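Local coordinates for protein glycerate dehydrogenase/glyoxylate reductase (Thermus thermophilus, PDB 2CUK) that probably reduces glyoxylate and hydroxypyruvate with a nicotinamide cofactor, as a member of the D-isomer specific 2-hydroxyacid dehydrogenase family, at residues A238-L243 and P262-Y267. Residues are numbered along the deposited sequence; the frame is centred on the assembly and turned at random.
Sequences ALVEAL and PGHPLY
Val240, on the helix 236-243, sets its CG2 methyl against three consecutive residues of the loop 262-267. With CG1 anti to the backbone N (chi1 169°), CG2 falls anti to the carbonyl carbon, and it is CG2 that touches the loop. It lies 3.8 Å from CG of Leu266. CE1 of His264, which CG2 approaches obliquely, is 3.9 Å away, and CG of Pro265 slightly further. A compact, branched valine suits a place among several neighbours, whereas the longer Leu266 reaches across from the loop, its CG anti to the carbonyl carbon (chi1 -85°). One turn along the helix, CD1 of Leu243 meets CD2 of Leu266 at 3.4 Å, tighter than usual for two methyls, the side chains crossing at about a right angle. Leu239 adds a looser contact, so a single methyl, CD2 of Leu266, meets Leu239, Val240 and Leu243.

Behind this apolar layer, the backbone N of Leu266 donates to ND1 of His264 over 3.2 Å, nearly straight at 171° and close to the imidazole plane. ND1 is thus probably unprotonated, and the bond would help fix the ring's rotation, with CE1 turned to Val240. CD of Pro265 sits 3.4 Å above one ring face, near its rim. Proline's restricted phi also suits the second position of the turn closed by Tyr267 N to His264 O. An alanine in place of His264 would remove the ND1 acceptor and the ring beside Val240, and would probably leave the loop less firmly set against the helix.

Further out, Leu239 and Leu266 both rest on Leu252 of strand 249-252, while Asn271 ND2 bonds to O of Leu243; Tyr267 packs on Ala124 of the second subunit. The contact therefore fastens the loop between the last two strands of the Rossmann-type NAD-binding domain to a helix by dispersion and hydrophobic burial, the hydrogen bonds running within each segment or to other parts of the chain.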
loop_
_atom_site.group_PDB
_atom_site.type_symbol
_atom_site.label_atom_id
_atom_site.label_comp_id
_atom_site.label_asym_id
_atom_site.label_seq_id
_atom_site.Cartn_x
_atom_site.Cartn_y
_atom_site.Cartn_z
ATOM N N ALA A 238 16.311 5.939 -19.229
ATOM C CA ALA A 238 15.657 4.890 -20.002
ATOM C C ALA A 238 14.302 4.527 -19.400
ATOM O O ALA A 238 13.360 4.219 -20.127
ATOM C CB ALA A 238 16.553 3.651 -20.070
ATOM N N LEU A 239 14.201 4.562 -18.074
ATOM C CA LEU A 239 12.940 4.244 -17.418
ATOM C C LEU A 239 11.871 5.252 -17.848
ATOM O O LEU A 239 10.726 4.879 -18.100
ATOM C CB LEU A 239 13.098 4.268 -15.896
ATOM C CG LEU A 239 11.815 3.948 -15.117
ATOM C CD1 LEU A 239 11.293 2.567 -15.508
ATOM C CD2 LEU A 239 12.106 4.000 -13.617
ATOM N N VAL A 240 12.250 6.528 -17.929
ATOM C CA VAL A 240 11.323 7.572 -18.359
ATOM C C VAL A 240 10.782 7.221 -19.745
ATOM O O VAL A 240 9.586 7.324 -20.005
ATOM C CB VAL A 240 12.017 8.957 -18.444
ATOM C CG1 VAL A 240 11.094 9.954 -19.154
ATOM C CG2 VAL A 240 12.356 9.464 -17.047
ATOM N N GLU A 241 11.680 6.804 -20.629
ATOM C CA GLU A 241 11.299 6.423 -21.985
ATOM C C GLU A 241 10.269 5.291 -21.989
ATOM O O GLU A 241 9.246 5.376 -22.666
ATOM C CB GLU A 241 12.538 5.981 -22.766
ATOM C CG GLU A 241 13.561 7.088 -22.998
ATOM C CD GLU A 241 14.851 6.577 -23.633
ATOM O OE1 GLU A 241 14.825 5.499 -24.264
ATOM O OE2 GLU A 241 15.890 7.259 -23.514
ATOM N N ALA A 242 10.553 4.244 -21.218
ATOM C CA ALA A 242 9.698 3.064 -21.123
ATOM C C ALA A 242 8.353 3.317 -20.463
ATOM O O ALA A 242 7.390 2.582 -20.703
ATOM C CB ALA A 242 10.438 1.947 -20.365
ATOM N N LEU A 243 8.282 4.350 -19.634
ATOM C CA LEU A 243 7.044 4.668 -18.934
ATOM C C LEU A 243 6.037 5.435 -19.773
ATOM O O LEU A 243 4.865 5.517 -19.414
ATOM C CB LEU A 243 7.346 5.465 -17.660
ATOM C CG LEU A 243 7.918 4.660 -16.487
ATOM C CD1 LEU A 243 8.344 5.600 -15.390
ATOM C CD2 LEU A 243 6.868 3.690 -15.973
ATOM N N PRO A 262 13.366 17.837 -8.187
ATOM C CA PRO A 262 11.948 18.158 -8.398
ATOM C C PRO A 262 11.494 18.292 -9.851
ATOM O O PRO A 262 10.370 17.912 -10.191
ATOM C CB PRO A 262 11.774 19.463 -7.626
ATOM C CG PRO A 262 13.128 20.002 -7.335
ATOM C CD PRO A 262 13.957 18.753 -7.197
ATOM N N GLY A 263 12.360 18.830 -10.702
ATOM C CA GLY A 263 12.004 19.012 -12.100
ATOM C C GLY A 263 12.246 17.818 -13.006
ATOM O O GLY A 263 12.061 17.913 -14.218
ATOM N N HIS A 264 12.656 16.692 -12.432
ATOM C CA HIS A 264 12.914 15.488 -13.219
ATOM C C HIS A 264 11.597 14.959 -13.797
ATOM O O HIS A 264 10.583 14.909 -13.103
ATOM C CB HIS A 264 13.574 14.427 -12.335
ATOM C CG HIS A 264 14.174 13.290 -13.101
ATOM N ND1 HIS A 264 13.417 12.268 -13.636
ATOM C CD2 HIS A 264 15.457 13.030 -13.449
ATOM C CE1 HIS A 264 14.209 11.431 -14.283
ATOM N NE2 HIS A 264 15.451 11.870 -14.185
ATOM N N PRO A 265 11.597 14.565 -15.080
ATOM C CA PRO A 265 10.388 14.046 -15.735
ATOM C C PRO A 265 9.619 12.927 -15.022
ATOM O O PRO A 265 8.404 12.828 -15.164
ATOM C CB PRO A 265 10.885 13.635 -17.128
ATOM C CG PRO A 265 12.386 13.533 -16.976
ATOM C CD PRO A 265 12.710 14.649 -16.036
ATOM N N LEU A 266 10.304 12.084 -14.255
ATOM C CA LEU A 266 9.594 11.018 -13.555
ATOM C C LEU A 266 8.477 11.562 -12.670
ATOM O O LEU A 266 7.449 10.912 -12.500
ATOM C CB LEU A 266 10.553 10.188 -12.701
ATOM C CG LEU A 266 11.287 9.057 -13.425
ATOM C CD1 LEU A 266 12.224 8.363 -12.455
ATOM C CD2 LEU A 266 10.275 8.069 -14.000
ATOM N N TYR A 267 8.674 12.754 -12.113
ATOM C CA TYR A 267 7.666 13.355 -11.241
ATOM C C TYR A 267 6.428 13.799 -11.999
ATOM O O TYR A 267 5.367 13.971 -11.407
ATOM C CB TYR A 267 8.249 14.550 -10.482
ATOM C CG TYR A 267 9.206 14.173 -9.378
ATOM C CD1 TYR A 267 8.777 13.427 -8.276
ATOM C CD2 TYR A 267 10.541 14.563 -9.428
ATOM C CE1 TYR A 267 9.661 13.080 -7.252
ATOM C CE2 TYR A 267 11.430 14.226 -8.413
ATOM C CZ TYR A 267 10.987 13.486 -7.329
ATOM O OH TYR A 267 11.869 13.170 -6.321
#